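Local atomic coordinates of carboxypeptidase A (PDB entry 1JQG), a protein that probably acts as a zinc-dependent metallocarboxypeptidase of the M14 family, made as a proenzyme in the insect mid-gut and removing residues from the C-terminal end of peptide chains. Residues S114-S117 / I121-Y124; I156-I161 / R289-E294; S162-N165 / S170-V173; H196-D201 / E408-I413; S205-I208 / D212-I215. One frame throughout, in Å; residues are numbered along the deposited sequence.

Following the chain from the N terminus, contact 1 closes a short loop between helices 92-108 and 124-137. Contact 2 then joins strand 155-161 to helix 283-294, far along the chain. Inside this long loop lie contact 3, between the ends of the connection from strand 155-161 to strand 173-178, and contact 5, where helix 206-209 leads through a short turn into strand 212-216. Contact 4 packs helix 187-200 on helix 402-421. It crosses contact 2 in chain order and encloses contact 5. Contacts 2 and 5 share the central mixed sheet, S162 of contact 3 bonds to D212 of contact 5, and R115 of contact 1 packs on I200 of contact 4.

Contact 1 of 5, residues S114-S117 / I121-Y124; sequences SRLS and IHSY
The imidazole of H122 has L116 over one face and the backbone carbonyl of S117 at its edge. L116 CB stands 3.9 Å from the centroid of the H122 ring, 19° off the ring normal, which makes a CH-pi contact. The two methyls spread over the same face. L116 CD2 comes to 3.5 Å from H122 ND1, and L116 CD1 lies nearer the CG end of the ring. The two side chains slide past each other in opposite directions, so the leucine runs along the face and not into it. With CG anti to the carbonyl carbon, chi1 -54°, the H122 ring swings toward segment 114-117 and brings NE2 to S117.

At the edge, H122 NE2 donates to S117 O over 2.8 Å. The bond is nearly straight, with an angle of 167° at the hydrogen, and S117 O lies almost in the ring plane. The link closes a tight loop just ahead of helix 124-137, whose N-cap is S123. L116 also packs on Y130 and H122 on V127, both of that helix. H122 touches L192 of helix 187-200 as well.

The donor role fixes a proton on H122 NE2. A buried imidazole thus gives one nitrogen to a backbone carbonyl and one face to a leucine. Together the bond and the apolar cover should restrict rotation of the ring.

Contact 2 of 5, residues I156-I161 / R289-E294; sequences IKYLRI and RDIIAE
Y158 meets I291 through its ring, and the contact can be followed outward from Y158 CB. CB and the near end of the ring are the more distant part: CG is 4.2 Å from I291 CD1. Farther out, CD2 and CE2 draw closer, and Y158 CE2 reaches 3.6 Å from I291 CD1. Beyond it, CZ meets both CD1 and CG1 of the isoleucine. At the tip, Y158 OH is 4.1 Å from I291 CG1.

The methyl I291 CD1 therefore sits over one face of the Y158 ring. It lies 3.8 Å from the ring centroid and 21° off the normal, a CH-pi contact shifted toward the rim. The two side chains come from opposite directions, one from strand 155-161 and the other from helix 283-294. Y158 CG is held between the backbone N and the carbonyl carbon, chi1 63°, which turns the ring toward the helix. Y158 also packs on I214 and L216 of the adjacent strand 212-216.

A second pair lies at the more exposed side. R160 NH1 and E294 OE2 are 4.3 Å apart, with the oxygen well out of the guanidinium plane, so no N-H points at it. Helix 283-294 thus packs on a face of the mixed sheet of the alpha/beta carboxypeptidase fold through the buried ring of Y158. The opposite charges of R160 and E294 probably add a modest attraction there.

Contact 3 of 5, residues S162-N165 / S170-V173; sequences STTN and SKPV
T164 and K171 reach toward each other, tip to tip, across the loop that joins strand 155-161 to strand 173-178. The first side of this loop holds an ST turn, in which S162 OG accepts from the backbone N of T164 at 3.0 Å.

The hydrogen bond across the contact is made by the ammonium group. K171 NZ donates to T164 OG1 over 3.2 Å. A weak bond joins the same nitrogen to N209 O. S162 OG is also hydrogen-bonded to OD1 of D212, at the start of strand 212-216. T163 crosses the lysine at about a right angle, and its OG1 lies 3.3 Å from K171 NZ. The lysine chain is bent at chi3 (54°), and this bend turns its end toward the threonines.

Charge adds one long, weak ion pair, between K171 NZ and D212 OD1. D212 probably favours the positive charge of the lysine here. A methionine in place of K171 would probably leave T164 OG1 without its donor and take away the weaker of two positive charges near D212, which keeps R298.

The rest is plain van der Waals contact along the lysine chain. The aliphatic part of K171 runs beside the T164 hydroxyl on its way to the tip, with K171 CD 3.6 Å from T164 OG1.

Contact 4 of 5, residues H196-D201 / E408-I413; sequences HKLVID and ETWEGI
W410 packs against K197 and L198 where two helices of the carboxypeptidase domain meet. One is the end of helix 187-200 and the other is helix 402-421. In M14 enzymes such helices flank a central mixed sheet, and this contact is part of that helical layer.

W410 gives up the most surface. Its CG is anti to the backbone N, chi1 177°, which carries the indole across toward the other helix. The pyrrole part of the ring meets K197 and the benzene part meets L198. Both side chains approach the indole obliquely.

K197 comes next. It touches with the start of its chain and not with its charge: CB and CG each lie 3.6 Å from W410 NE1, and CG is also near CD1. The chain then bends at chi2 (-70°), and its end leads away from the tryptophan. There K197 NZ forms a salt bridge with D201 OD1 at 3.1 Å, meeting the oxygen from above the carboxylate plane. D201 N bonds to H196 O in a wider pi-type turn. The lysine thus lends its aliphatic part to the packing and its charge to D201.

L198 is buried and packs against the benzene end of the indole. It also packs on L207 and I208 of helix 206-209, and L207 in turn touches W410. The closest approaches of L198 to the ring are made by CG and CD2, each 3.9 Å from W410 CH2.

Contact 5 of 5, residues S205-I208 / D212-I215; sequences SDLI and DWII
The indole of W213 meets the backbone carbonyl of L207, and this is the tight part of the contact. W213 NE1 donates to L207 O over 2.7 Å, with an angle of 155° at the hydrogen. The oxygen lies in the plane of the ring, at its edge. The donor is tilted 30° from the carbonyl plane of L207. W213 CG is anti to the carbonyl carbon, chi1 -51°, and this sends the indole from the strand toward the short helix. The bond satisfies the only N-H of a buried ring and should hold the indole at a fixed angle.

Next to the bond the packing is looser. L207 CB is 4.1 Å from W213 CZ2, a plain apolar touch. I208 lies farther off, with its CA 4.4 Å from W213 NE1. Its CB points away from the strand, and the residue is partly exposed. With a phenylalanine at this tryptophan position, W213, the indole N-H is gone, so L207 O would probably lose its partner and a gap is likely to open beside L207 CB.

The bond ties helix 206-209 to the beginning of strand 212-216 across a very short connection. W213 packs on L198 of helix 187-200 and on A417 of helix 402-421, and L207 reaches K414 and R418 of the latter. From the sheet, V174 and M176 of strand 173-178 touch W213. The tryptophan thus lies between the sheet and the helices packed on it.

Contact 1 of 5, residues S114-S117 / I121-Y124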
# COMPACT_ATOMS: atom_id res chain seq x y z
N SER A 114 22.21 7.45 8.77
CA SER A 114 22.76 6.31 8.03
C SER A 114 22.10 4.98 8.41
O SER A 114 22.29 3.96 7.73
CB SER A 114 24.28 6.16 8.21
OG SER A 114 24.77 5.96 9.53
N ARG A 115 21.41 4.92 9.55
CA ARG A 115 20.76 3.74 10.06
C ARG A 115 19.39 4.03 10.65
O ARG A 115 19.24 4.43 11.80
CB ARG A 115 21.63 3.03 11.10
CG ARG A 115 22.97 2.49 10.67
CD ARG A 115 22.91 1.32 9.70
NE ARG A 115 24.17 1.27 8.90
CZ ARG A 115 25.10 0.39 9.23
NH1 ARG A 115 24.89 -0.43 10.29
NH2 ARG A 115 26.22 0.30 8.53
N LEU A 116 18.34 3.83 9.87
CA LEU A 116 16.96 3.97 10.32
C LEU A 116 16.54 2.77 11.16
O LEU A 116 16.59 1.66 10.65
CB LEU A 116 16.02 4.15 9.14
CG LEU A 116 16.19 5.42 8.29
CD1 LEU A 116 15.09 5.50 7.25
CD2 LEU A 116 16.17 6.74 9.05
N SER A 117 16.14 2.99 12.41
CA SER A 117 15.71 1.95 13.31
C SER A 117 14.28 1.51 13.02
O SER A 117 13.59 2.13 12.21
CB SER A 117 15.83 2.47 14.75
OG SER A 117 17.19 2.58 15.15
N ILE A 121 8.38 5.90 13.12
CA ILE A 121 7.97 6.14 11.74
C ILE A 121 8.92 7.24 11.22
O ILE A 121 9.15 8.26 11.88
CB ILE A 121 6.51 6.58 11.61
CG1 ILE A 121 5.52 5.50 12.09
CG2 ILE A 121 6.06 6.96 10.22
CD1 ILE A 121 5.70 4.17 11.40
N HIS A 122 9.45 7.02 10.02
CA HIS A 122 10.37 7.97 9.42
C HIS A 122 9.70 8.79 8.32
O HIS A 122 8.94 8.29 7.49
CB HIS A 122 11.57 7.19 8.81
CG HIS A 122 12.22 6.28 9.81
ND1 HIS A 122 13.10 6.73 10.80
CD2 HIS A 122 12.10 4.94 10.00
CE1 HIS A 122 13.49 5.69 11.53
NE2 HIS A 122 12.90 4.59 11.06
N SER A 123 10.03 10.07 8.25
CA SER A 123 9.46 10.98 7.27
C SER A 123 10.10 10.80 5.91
O SER A 123 11.08 10.06 5.73
CB SER A 123 9.63 12.43 7.74
OG SER A 123 11.00 12.76 7.79
N TYR A 124 9.54 11.52 4.91
CA TYR A 124 10.03 11.41 3.55
C TYR A 124 11.49 11.86 3.51
O TYR A 124 12.33 11.24 2.85
CB TYR A 124 9.15 12.27 2.61
CG TYR A 124 9.91 12.74 1.36
CD1 TYR A 124 10.21 11.85 0.32
CD2 TYR A 124 10.34 14.05 1.26
CE1 TYR A 124 10.94 12.26 -0.77
CE2 TYR A 124 11.05 14.48 0.15
CZ TYR A 124 11.34 13.58 -0.87
OH TYR A 124 12.06 14.00 -1.96

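Contact 2 of 5, residues I156-I161 / R289-E294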
# COMPACT_ATOMS: atom_id res chain seq x y z
N ILE A 156 11.91 11.71 -6.13
CA ILE A 156 11.46 10.38 -5.80
C ILE A 156 12.53 9.40 -6.24
O ILE A 156 12.68 9.18 -7.44
CB ILE A 156 10.08 9.97 -6.29
CG1 ILE A 156 9.89 8.46 -6.17
CG2 ILE A 156 9.80 10.40 -7.71
CD1 ILE A 156 8.71 7.81 -6.89
N LYS A 157 13.29 8.86 -5.29
CA LYS A 157 14.38 7.98 -5.58
C LYS A 157 14.14 6.59 -5.03
O LYS A 157 13.24 6.29 -4.24
CB LYS A 157 15.72 8.54 -5.13
CG LYS A 157 15.78 9.14 -3.76
CD LYS A 157 17.22 9.49 -3.36
CE LYS A 157 17.71 10.65 -4.23
NZ LYS A 157 17.12 12.00 -3.86
N TYR A 158 14.83 5.61 -5.63
CA TYR A 158 14.63 4.21 -5.30
C TYR A 158 16.02 3.58 -5.31
O TYR A 158 16.96 4.13 -5.88
CB TYR A 158 13.66 3.51 -6.27
CG TYR A 158 14.11 3.45 -7.72
CD1 TYR A 158 14.73 2.33 -8.26
CD2 TYR A 158 13.95 4.55 -8.54
CE1 TYR A 158 15.14 2.29 -9.58
CE2 TYR A 158 14.35 4.53 -9.86
CZ TYR A 158 14.95 3.40 -10.38
OH TYR A 158 15.33 3.44 -11.70
N LEU A 159 16.10 2.34 -4.80
CA LEU A 159 17.35 1.63 -4.77
C LEU A 159 17.42 0.53 -5.83
O LEU A 159 16.47 -0.18 -6.07
CB LEU A 159 17.52 1.11 -3.33
CG LEU A 159 17.92 2.09 -2.24
CD1 LEU A 159 18.33 1.34 -0.98
CD2 LEU A 159 19.07 3.01 -2.64
N ARG A 160 18.62 0.23 -6.29
CA ARG A 160 18.90 -0.91 -7.15
C ARG A 160 19.96 -1.76 -6.46
O ARG A 160 21.12 -1.37 -6.47
CB ARG A 160 19.41 -0.45 -8.51
CG ARG A 160 18.30 0.06 -9.43
CD ARG A 160 18.81 0.11 -10.88
NE ARG A 160 19.85 1.11 -11.06
CZ ARG A 160 20.56 1.33 -12.13
NH1 ARG A 160 20.37 0.61 -13.22
NH2 ARG A 160 21.50 2.27 -12.11
N ILE A 161 19.55 -2.79 -5.75
CA ILE A 161 20.45 -3.66 -5.01
C ILE A 161 20.90 -4.84 -5.89
O ILE A 161 20.11 -5.59 -6.46
CB ILE A 161 19.77 -4.18 -3.73
CG1 ILE A 161 19.24 -2.99 -2.91
CG2 ILE A 161 20.75 -5.08 -2.99
CD1 ILE A 161 18.42 -3.19 -1.68
N ARG A 289 5.99 3.42 -14.05
CA ARG A 289 5.85 2.85 -15.38
C ARG A 289 7.19 2.75 -16.07
O ARG A 289 7.55 1.70 -16.59
CB ARG A 289 4.88 3.70 -16.21
CG ARG A 289 4.68 3.19 -17.65
CD ARG A 289 4.20 4.31 -18.56
NE ARG A 289 5.06 5.48 -18.46
CZ ARG A 289 4.72 6.75 -18.70
NH1 ARG A 289 3.48 7.00 -19.09
NH2 ARG A 289 5.64 7.68 -18.53
N ASP A 290 7.96 3.83 -16.04
CA ASP A 290 9.28 3.88 -16.64
C ASP A 290 10.27 2.90 -16.03
O ASP A 290 11.08 2.24 -16.71
CB ASP A 290 9.83 5.30 -16.55
CG ASP A 290 9.03 6.32 -17.32
OD1 ASP A 290 8.28 5.98 -18.26
OD2 ASP A 290 9.09 7.52 -17.03
N ILE A 291 10.22 2.69 -14.72
CA ILE A 291 11.02 1.68 -14.05
C ILE A 291 10.65 0.26 -14.49
O ILE A 291 11.54 -0.52 -14.79
CB ILE A 291 10.86 1.74 -12.51
CG1 ILE A 291 11.24 3.14 -12.01
CG2 ILE A 291 11.72 0.69 -11.90
CD1 ILE A 291 11.03 3.41 -10.53
N ILE A 292 9.35 -0.02 -14.62
CA ILE A 292 8.87 -1.33 -15.01
C ILE A 292 9.34 -1.63 -16.43
O ILE A 292 9.71 -2.77 -16.70
CB ILE A 292 7.34 -1.46 -14.88
CG1 ILE A 292 6.89 -1.44 -13.41
CG2 ILE A 292 6.84 -2.69 -15.60
CD1 ILE A 292 5.37 -1.36 -13.27
N ALA A 293 9.25 -0.63 -17.31
CA ALA A 293 9.54 -0.77 -18.71
C ALA A 293 10.99 -1.08 -18.97
O ALA A 293 11.34 -2.04 -19.66
CB ALA A 293 9.28 0.55 -19.48
N GLU A 294 11.85 -0.33 -18.26
CA GLU A 294 13.30 -0.57 -18.34
C GLU A 294 13.69 -2.00 -17.98
O GLU A 294 14.73 -2.51 -18.42
CB GLU A 294 14.03 0.42 -17.46
CG GLU A 294 15.54 0.42 -17.55
CD GLU A 294 16.20 1.50 -16.71
OE1 GLU A 294 15.73 2.66 -16.61
OE2 GLU A 294 17.24 1.23 -16.06

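Contact 3 of 5, residues S162-N165 / S170-V173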
# COMPACT_ATOMS: atom_id res chain seq x y z
N SER A 162 22.20 -4.96 -6.08
CA SER A 162 22.81 -5.98 -6.91
C SER A 162 24.31 -6.15 -6.69
O SER A 162 25.12 -5.22 -6.64
CB SER A 162 22.55 -5.67 -8.40
OG SER A 162 23.24 -6.63 -9.21
N THR A 163 24.78 -7.36 -6.72
CA THR A 163 26.19 -7.70 -6.60
C THR A 163 26.86 -7.66 -7.98
O THR A 163 28.08 -7.59 -8.17
CB THR A 163 26.44 -9.10 -6.01
OG1 THR A 163 25.74 -10.00 -6.87
CG2 THR A 163 25.94 -9.27 -4.59
N THR A 164 26.05 -7.71 -9.02
CA THR A 164 26.55 -7.63 -10.40
C THR A 164 26.17 -6.33 -11.09
O THR A 164 26.20 -6.17 -12.31
CB THR A 164 26.00 -8.80 -11.25
OG1 THR A 164 24.57 -8.81 -11.03
CG2 THR A 164 26.68 -10.08 -10.81
N ASN A 165 25.77 -5.34 -10.31
CA ASN A 165 25.36 -4.04 -10.81
C ASN A 165 24.38 -4.09 -11.97
O ASN A 165 24.49 -3.38 -12.99
CB ASN A 165 26.63 -3.28 -11.19
CG ASN A 165 26.36 -1.81 -11.50
OD1 ASN A 165 25.67 -1.11 -10.74
ND2 ASN A 165 26.89 -1.36 -12.64
N SER A 170 21.03 -12.69 -16.81
CA SER A 170 20.50 -14.01 -16.45
C SER A 170 19.77 -13.97 -15.10
O SER A 170 18.96 -14.85 -14.82
CB SER A 170 21.61 -15.06 -16.42
OG SER A 170 22.57 -14.78 -15.39
N LYS A 171 20.11 -13.04 -14.23
CA LYS A 171 19.50 -12.91 -12.91
C LYS A 171 18.13 -12.26 -13.01
O LYS A 171 17.94 -11.22 -13.65
CB LYS A 171 20.39 -12.12 -11.93
CG LYS A 171 21.77 -12.73 -11.72
CD LYS A 171 22.75 -11.88 -10.95
CE LYS A 171 22.18 -11.45 -9.61
NZ LYS A 171 23.22 -10.69 -8.86
N PRO A 172 17.14 -12.81 -12.32
CA PRO A 172 15.81 -12.25 -12.28
C PRO A 172 15.73 -10.97 -11.45
O PRO A 172 16.49 -10.81 -10.51
CB PRO A 172 14.97 -13.36 -11.59
CG PRO A 172 15.96 -14.04 -10.73
CD PRO A 172 17.23 -14.07 -11.56
N VAL A 173 14.79 -10.09 -11.73
CA VAL A 173 14.52 -8.88 -10.97
C VAL A 173 13.22 -8.95 -10.15
O VAL A 173 12.16 -9.42 -10.59
CB VAL A 173 14.41 -7.69 -11.94
CG1 VAL A 173 14.09 -6.37 -11.27
CG2 VAL A 173 15.71 -7.52 -12.70

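Contact 4 of 5, residues H196-D201 / E408-I413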
# COMPACT_ATOMS: atom_id res chain seq x y z
N HIS A 196 17.19 -3.56 4.84
CA HIS A 196 18.03 -3.86 5.98
C HIS A 196 18.61 -5.25 5.88
O HIS A 196 19.78 -5.50 6.17
CB HIS A 196 17.26 -3.60 7.28
CG HIS A 196 17.92 -4.09 8.53
ND1 HIS A 196 17.68 -5.28 9.19
CD2 HIS A 196 18.89 -3.46 9.23
CE1 HIS A 196 18.47 -5.37 10.24
NE2 HIS A 196 19.21 -4.28 10.28
N LYS A 197 17.82 -6.22 5.47
CA LYS A 197 18.32 -7.60 5.33
C LYS A 197 19.11 -7.86 4.05
O LYS A 197 19.92 -8.76 4.02
CB LYS A 197 17.18 -8.63 5.37
CG LYS A 197 16.58 -8.77 6.78
CD LYS A 197 17.66 -9.45 7.61
CE LYS A 197 17.27 -9.57 9.07
NZ LYS A 197 18.35 -10.40 9.72
N LEU A 198 18.91 -7.04 3.01
CA LEU A 198 19.68 -7.19 1.78
C LEU A 198 20.97 -6.39 1.78
O LEU A 198 21.85 -6.62 0.95
CB LEU A 198 18.81 -6.81 0.57
CG LEU A 198 17.59 -7.66 0.29
CD1 LEU A 198 16.76 -7.00 -0.81
CD2 LEU A 198 17.94 -9.07 -0.14
N VAL A 199 21.09 -5.40 2.64
CA VAL A 199 22.26 -4.52 2.68
C VAL A 199 22.96 -4.53 4.03
O VAL A 199 24.16 -4.74 3.99
CB VAL A 199 21.87 -3.07 2.31
CG1 VAL A 199 23.04 -2.10 2.21
CG2 VAL A 199 21.08 -3.02 1.00
N ILE A 200 22.29 -4.15 5.11
CA ILE A 200 22.86 -3.96 6.41
C ILE A 200 23.20 -5.26 7.12
O ILE A 200 24.33 -5.45 7.57
CB ILE A 200 21.93 -3.14 7.35
CG1 ILE A 200 21.54 -1.82 6.68
CG2 ILE A 200 22.59 -2.91 8.71
CD1 ILE A 200 22.66 -0.90 6.36
N ASP A 201 22.23 -6.14 7.28
CA ASP A 201 22.38 -7.40 7.97
C ASP A 201 22.09 -8.57 7.05
O ASP A 201 20.95 -9.04 7.05
CB ASP A 201 21.44 -7.47 9.18
CG ASP A 201 21.78 -8.62 10.10
OD1 ASP A 201 20.83 -8.95 10.83
OD2 ASP A 201 22.92 -9.14 10.07
N GLU A 408 7.81 -9.85 9.89
CA GLU A 408 6.72 -10.72 9.41
C GLU A 408 6.56 -10.79 7.90
O GLU A 408 6.55 -11.84 7.27
CB GLU A 408 5.42 -10.12 9.97
CG GLU A 408 4.20 -10.99 9.87
CD GLU A 408 3.00 -10.30 10.53
OE1 GLU A 408 2.03 -10.10 9.79
OE2 GLU A 408 3.17 -10.06 11.74
N THR A 409 6.53 -9.63 7.22
CA THR A 409 6.37 -9.52 5.79
C THR A 409 7.58 -10.04 5.04
O THR A 409 7.45 -10.65 3.97
CB THR A 409 6.12 -8.05 5.37
OG1 THR A 409 5.09 -7.49 6.20
CG2 THR A 409 5.66 -7.93 3.91
N TRP A 410 8.76 -9.90 5.64
CA TRP A 410 10.00 -10.29 4.94
C TRP A 410 10.04 -11.81 4.78
O TRP A 410 10.61 -12.36 3.84
CB TRP A 410 11.22 -9.75 5.66
CG TRP A 410 12.54 -10.15 5.06
CD1 TRP A 410 13.56 -10.86 5.65
CD2 TRP A 410 12.98 -9.83 3.73
NE1 TRP A 410 14.60 -10.99 4.75
CE2 TRP A 410 14.27 -10.36 3.57
CE3 TRP A 410 12.41 -9.15 2.67
CZ2 TRP A 410 15.00 -10.24 2.39
CZ3 TRP A 410 13.11 -9.00 1.48
CH2 TRP A 410 14.38 -9.54 1.37
N GLU A 411 9.44 -12.52 5.73
CA GLU A 411 9.25 -13.95 5.65
C GLU A 411 8.50 -14.35 4.38
O GLU A 411 8.79 -15.39 3.79
CB GLU A 411 8.55 -14.51 6.90
CG GLU A 411 9.25 -14.25 8.21
CD GLU A 411 10.67 -14.84 8.15
OE1 GLU A 411 10.65 -16.07 7.95
OE2 GLU A 411 11.73 -14.15 8.29
N GLY A 412 7.45 -13.59 4.05
CA GLY A 412 6.64 -13.89 2.87
C GLY A 412 7.33 -13.48 1.58
O GLY A 412 7.28 -14.16 0.56
N ILE A 413 8.00 -12.33 1.63
CA ILE A 413 8.68 -11.77 0.47
C ILE A 413 9.81 -12.67 -0.02
O ILE A 413 9.92 -12.89 -1.21
CB ILE A 413 9.18 -10.33 0.76
CG1 ILE A 413 7.99 -9.43 1.08
CG2 ILE A 413 9.97 -9.79 -0.42
CD1 ILE A 413 8.22 -7.96 1.33

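Contact 5 of 5, residues S205-I208 / D212-I215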
# COMPACT_ATOMS: atom_id res chain seq x y z
N SER A 205 22.73 -15.12 1.84
CA SER A 205 23.51 -14.73 0.68
C SER A 205 22.86 -15.08 -0.65
O SER A 205 23.09 -14.42 -1.66
CB SER A 205 24.90 -15.41 0.77
OG SER A 205 24.73 -16.81 0.77
N ASP A 206 21.99 -16.11 -0.66
CA ASP A 206 21.34 -16.50 -1.91
C ASP A 206 20.44 -15.40 -2.47
O ASP A 206 20.37 -15.22 -3.70
CB ASP A 206 20.57 -17.79 -1.70
CG ASP A 206 19.40 -17.68 -0.76
OD1 ASP A 206 19.53 -17.27 0.41
OD2 ASP A 206 18.29 -18.03 -1.25
N LEU A 207 19.80 -14.62 -1.58
CA LEU A 207 18.85 -13.60 -1.98
C LEU A 207 19.50 -12.39 -2.66
O LEU A 207 18.85 -11.74 -3.46
CB LEU A 207 18.03 -13.10 -0.80
CG LEU A 207 17.13 -14.15 -0.10
CD1 LEU A 207 16.49 -13.55 1.14
CD2 LEU A 207 16.03 -14.69 -0.97
N ILE A 208 20.74 -12.10 -2.34
CA ILE A 208 21.46 -11.00 -2.97
C ILE A 208 22.31 -11.41 -4.16
O ILE A 208 22.41 -10.62 -5.10
CB ILE A 208 22.36 -10.25 -1.97
CG1 ILE A 208 23.17 -11.23 -1.12
CG2 ILE A 208 21.49 -9.40 -1.06
CD1 ILE A 208 24.37 -10.67 -0.40
N ASP A 212 18.40 -9.67 -8.49
CA ASP A 212 18.50 -8.20 -8.55
C ASP A 212 17.25 -7.50 -8.02
O ASP A 212 16.14 -7.98 -8.29
CB ASP A 212 18.70 -7.77 -9.99
CG ASP A 212 20.11 -7.93 -10.48
OD1 ASP A 212 21.00 -8.27 -9.70
OD2 ASP A 212 20.38 -7.74 -11.70
N TRP A 213 17.40 -6.53 -7.14
CA TRP A 213 16.24 -5.93 -6.47
C TRP A 213 16.09 -4.43 -6.77
O TRP A 213 17.03 -3.66 -6.97
CB TRP A 213 16.28 -6.13 -4.96
CG TRP A 213 16.51 -7.52 -4.50
CD1 TRP A 213 17.67 -8.26 -4.58
CD2 TRP A 213 15.57 -8.37 -3.84
NE1 TRP A 213 17.50 -9.50 -4.02
CE2 TRP A 213 16.22 -9.59 -3.56
CE3 TRP A 213 14.24 -8.21 -3.43
CZ2 TRP A 213 15.57 -10.65 -2.91
CZ3 TRP A 213 13.60 -9.24 -2.81
CH2 TRP A 213 14.25 -10.46 -2.56
N ILE A 214 14.82 -4.01 -6.84
CA ILE A 214 14.43 -2.64 -7.03
C ILE A 214 13.49 -2.36 -5.88
O ILE A 214 12.43 -2.99 -5.75
CB ILE A 214 13.75 -2.40 -8.38
CG1 ILE A 214 14.76 -2.52 -9.54
CG2 ILE A 214 13.10 -1.00 -8.43
CD1 ILE A 214 14.19 -2.41 -10.94
N ILE A 215 13.82 -1.37 -5.04
CA ILE A 215 12.97 -1.01 -3.92
C ILE A 215 12.66 0.47 -3.92
O ILE A 215 13.58 1.29 -3.84
CB ILE A 215 13.63 -1.43 -2.59
CG1 ILE A 215 13.92 -2.95 -2.60
CG2 ILE A 215 12.72 -1.06 -1.41
CD1 ILE A 215 14.48 -3.51 -1.31